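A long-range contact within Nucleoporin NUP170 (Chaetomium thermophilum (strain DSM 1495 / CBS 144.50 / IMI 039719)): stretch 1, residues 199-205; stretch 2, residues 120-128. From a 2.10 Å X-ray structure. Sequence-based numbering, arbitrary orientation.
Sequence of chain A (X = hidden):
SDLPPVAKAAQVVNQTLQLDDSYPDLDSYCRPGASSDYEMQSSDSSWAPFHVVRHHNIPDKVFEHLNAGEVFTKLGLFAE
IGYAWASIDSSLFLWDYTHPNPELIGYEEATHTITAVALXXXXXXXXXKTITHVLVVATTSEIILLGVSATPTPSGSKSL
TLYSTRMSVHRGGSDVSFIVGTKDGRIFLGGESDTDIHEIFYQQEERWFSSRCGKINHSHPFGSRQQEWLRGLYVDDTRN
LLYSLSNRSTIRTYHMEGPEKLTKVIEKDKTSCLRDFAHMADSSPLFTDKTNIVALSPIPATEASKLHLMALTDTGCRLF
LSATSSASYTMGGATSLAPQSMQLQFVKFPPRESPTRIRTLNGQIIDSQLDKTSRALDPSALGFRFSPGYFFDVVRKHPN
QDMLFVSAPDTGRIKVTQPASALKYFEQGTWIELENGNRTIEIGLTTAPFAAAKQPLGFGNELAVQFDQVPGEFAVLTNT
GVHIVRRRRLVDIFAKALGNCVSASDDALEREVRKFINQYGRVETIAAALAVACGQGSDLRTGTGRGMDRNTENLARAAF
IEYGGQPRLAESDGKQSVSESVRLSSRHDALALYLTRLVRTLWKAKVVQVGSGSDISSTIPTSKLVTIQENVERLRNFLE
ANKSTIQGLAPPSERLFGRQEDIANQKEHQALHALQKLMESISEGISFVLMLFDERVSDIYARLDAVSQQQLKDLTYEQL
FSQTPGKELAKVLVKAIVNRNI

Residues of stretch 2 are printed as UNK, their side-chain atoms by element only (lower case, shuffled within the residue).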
# COMPACT_ATOMS: atom_id res chain seq x y z
N GLU A 199 -12.22 -24.67 -6.93
CA GLU A 199 -11.95 -23.63 -7.91
C GLU A 199 -13.07 -23.62 -8.94
O GLU A 199 -13.57 -24.68 -9.34
CB GLU A 199 -10.60 -23.85 -8.62
CG GLU A 199 -10.29 -22.80 -9.69
CD GLU A 199 -8.87 -22.87 -10.21
OE1 GLU A 199 -8.15 -23.83 -9.85
OE2 GLU A 199 -8.47 -21.97 -10.97
N ILE A 200 -13.48 -22.42 -9.34
CA ILE A 200 -14.49 -22.25 -10.38
C ILE A 200 -13.78 -21.89 -11.68
O ILE A 200 -13.00 -20.92 -11.72
CB ILE A 200 -15.52 -21.17 -10.00
CG1 ILE A 200 -16.35 -21.65 -8.81
CG2 ILE A 200 -16.42 -20.84 -11.20
CD1 ILE A 200 -17.52 -20.76 -8.45
N PHE A 201 -14.03 -22.66 -12.72
CA PHE A 201 -13.56 -22.37 -14.07
C PHE A 201 -14.70 -21.80 -14.89
O PHE A 201 -15.87 -22.14 -14.69
CB PHE A 201 -13.03 -23.63 -14.75
CG PHE A 201 -11.94 -24.32 -13.99
CD1 PHE A 201 -10.62 -23.92 -14.13
CD2 PHE A 201 -12.22 -25.38 -13.14
CE1 PHE A 201 -9.61 -24.56 -13.43
CE2 PHE A 201 -11.22 -26.02 -12.45
CZ PHE A 201 -9.91 -25.61 -12.59
N TYR A 202 -14.36 -20.92 -15.83
CA TYR A 202 -15.36 -20.44 -16.78
C TYR A 202 -14.67 -19.99 -18.06
O TYR A 202 -13.51 -19.56 -18.04
CB TYR A 202 -16.22 -19.31 -16.19
CG TYR A 202 -15.49 -18.03 -15.85
CD1 TYR A 202 -15.36 -17.02 -16.79
CD2 TYR A 202 -14.95 -17.83 -14.58
CE1 TYR A 202 -14.70 -15.84 -16.48
CE2 TYR A 202 -14.30 -16.65 -14.27
CZ TYR A 202 -14.17 -15.66 -15.22
OH TYR A 202 -13.51 -14.50 -14.91
N GLN A 203 -15.40 -20.11 -19.16
CA GLN A 203 -14.89 -19.79 -20.48
C GLN A 203 -16.01 -19.19 -21.32
O GLN A 203 -17.19 -19.33 -21.01
CB GLN A 203 -14.31 -21.03 -21.17
CG GLN A 203 -15.33 -22.15 -21.37
CD GLN A 203 -14.70 -23.41 -21.92
OE1 GLN A 203 -13.55 -23.41 -22.36
NE2 GLN A 203 -15.46 -24.50 -21.90
N GLN A 204 -15.61 -18.51 -22.40
CA GLN A 204 -16.57 -17.81 -23.24
C GLN A 204 -17.40 -18.78 -24.08
O GLN A 204 -18.61 -18.61 -24.21
CB GLN A 204 -15.85 -16.80 -24.13
CG GLN A 204 -14.83 -17.42 -25.07
CD GLN A 204 -14.06 -16.38 -25.87
OE1 GLN A 204 -13.61 -15.37 -25.32
NE2 GLN A 204 -13.92 -16.61 -27.17
N GLU A 205 -16.76 -19.79 -24.66
CA GLU A 205 -17.41 -20.65 -25.64
C GLU A 205 -18.18 -21.78 -24.97
O GLU A 205 -17.71 -22.36 -23.98
CB GLU A 205 -16.38 -21.23 -26.61
CG GLU A 205 -15.70 -20.18 -27.48
CD GLU A 205 -15.42 -20.66 -28.90
OE1 GLU A 205 -16.27 -21.38 -29.47
OE2 GLU A 205 -14.35 -20.31 -29.45
N UNK A 120 -13.79 -9.94 -7.74
CA UNK A 120 -12.49 -10.45 -8.19
C UNK A 120 -12.20 -9.92 -9.59
O UNK A 120 -13.09 -9.42 -10.28
c UNK A 120 -12.47 -12.00 -8.19
c UNK A 120 -12.68 -12.53 -6.77
c UNK A 120 -13.52 -12.56 -9.14
N UNK A 121 -10.94 -10.02 -10.02
CA UNK A 121 -10.61 -9.66 -11.41
C UNK A 121 -11.21 -10.65 -12.39
O UNK A 121 -11.51 -11.79 -12.03
c UNK A 121 -8.66 -9.59 -10.01
c UNK A 121 -9.74 -10.26 -9.22
c UNK A 121 -9.07 -9.71 -11.43
N UNK A 122 -11.40 -10.24 -13.65
CA UNK A 122 -11.93 -11.17 -14.65
C UNK A 122 -10.82 -12.00 -15.29
O UNK A 122 -9.64 -11.65 -15.25
c UNK A 122 -11.25 -8.88 -14.18
c UNK A 122 -12.56 -10.23 -15.69
c UNK A 122 -11.72 -9.00 -15.62
N UNK A 123 -11.23 -13.12 -15.87
CA UNK A 123 -10.30 -13.93 -16.64
C UNK A 123 -10.02 -13.23 -17.97
O UNK A 123 -10.96 -12.89 -18.69
c UNK A 123 -10.84 -16.24 -15.66
c UNK A 123 -11.46 -17.61 -15.95
n UNK A 123 -10.15 -18.95 -14.28
c UNK A 123 -11.50 -18.50 -14.71
c UNK A 123 -10.87 -15.33 -16.89
N UNK A 124 -8.76 -12.98 -18.32
CA UNK A 124 -8.46 -12.26 -19.57
C UNK A 124 -9.01 -12.98 -20.79
O UNK A 124 -9.17 -14.21 -20.81
c UNK A 124 -7.54 -13.18 -17.51
c UNK A 124 -6.53 -12.29 -18.17
c UNK A 124 -6.93 -12.22 -19.60
N UNK A 125 -9.30 -12.20 -21.83
CA UNK A 125 -9.77 -12.75 -23.08
C UNK A 125 -11.12 -13.42 -23.01
O UNK A 125 -11.47 -14.18 -23.91
N UNK A 126 -11.88 -13.17 -21.95
CA UNK A 126 -13.22 -13.73 -21.77
C UNK A 126 -14.29 -12.68 -22.01
O UNK A 126 -15.22 -12.88 -22.80
c UNK A 126 -12.34 -15.45 -20.15
c UNK A 126 -14.79 -14.91 -20.19
c UNK A 126 -13.38 -14.36 -20.37
N UNK A 127 -14.18 -11.54 -21.33
CA UNK A 127 -15.20 -10.51 -21.35
C UNK A 127 -14.74 -9.29 -22.15
O UNK A 127 -13.55 -9.13 -22.45
c UNK A 127 -17.14 -13.22 -17.49
c UNK A 127 -16.11 -11.18 -19.07
c UNK A 127 -15.35 -11.75 -18.07
c UNK A 127 -17.92 -12.66 -18.49
c UNK A 127 -15.55 -10.07 -19.92
c UNK A 127 -17.40 -11.64 -19.27
c UNK A 127 -15.86 -12.77 -17.28
N UNK A 128 -15.71 -8.45 -22.50
CA UNK A 128 -15.41 -7.17 -23.11
C UNK A 128 -14.49 -6.38 -22.18
O UNK A 128 -14.56 -6.50 -20.95
c UNK A 128 -16.71 -6.40 -23.41
c UNK A 128 -16.42 -5.13 -24.19
c UNK A 128 -17.46 -6.07 -22.12
O HOH W 1 -12.50 -14.30 -12.46
O HOH W 2 -10.50 -20.21 -11.75

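Position 120 carries three side-chain carbons, one bearing the other two, and no contact with stretch 1. A fork at the first carbon is Val120.

At position 121 three carbons close a ring onto the backbone N, the mark of proline. Pro121 serves through its backbone: its O accepts a hydrogen bond from water 1 at 2.7 Å, and that water accepts one from Tyr202 OH, also at 2.7 Å.

Position 122 repeats the pattern, three carbons returning to N, so it is Pro122. Its CB lies 4.4 Å from Tyr202 OH, a peripheral approach.

Position 123 has four carbons in a row ending in nitrogen, laid across the ring of Tyr202. This is Lys123. CD sits 3.5 Å from the centroid of the Tyr202 ring and 16° off its normal, a CH-pi contact over the face. The chain is extended through chi2 and chi3, then turns at chi4 (m), and NZ donates to water 2 at 2.8 Å. That water in turn donates to Glu199 OE2 at 2.8 Å and Ile200 O at 2.6 Å, so the charged end reaches the strand through solvent.

Position 124 again closes three carbons onto N; Pro124 points away and touches nothing on stretch 1.

Position 125 has no side-chain atoms, hence Gly125. Its phi of 65° by itself favours glycine. Its O lies 2.8 Å from Gln204 OE1, a contact left open because the amide is probably turned over in the model.

Position 126 shows one carbon carrying two more, set beside the Tyr202 ring: Val126. Its CG1 is 3.8 Å from Tyr202 CE1, at the ring edge and near its plane. A weak hydrogen bond from Val126 N to Lys123 O, 3.4 Å, spans the turn.

Position 127 has one carbon and then a six-carbon ring, with no oxygen: Phe127. Its CE2 comes within 3.4 Å of Tyr202 CE1, the two rings meeting rim to rim with planes at 40°.

Position 128, three carbons forked at the first, is Val128, out of reach.

The contact is organised around one tyrosine. Tyr202, with chi1 in p, sends its ring into the loop, where the lysine's aliphatic chain covers one face while Val126 and Phe127 pack against CE1. Its hydroxyl is satisfied twice over: Lys123 N donates to Tyr202 OH at 2.8 Å, and the hydroxyl donates to water 1. The rule for a designer is economy: Lys123 offers its backbone N to the hydroxyl, its methylenes to the ring and its ammonium to a bridging water.

Stretch 2, residues 120-128: VPPKPGVFV
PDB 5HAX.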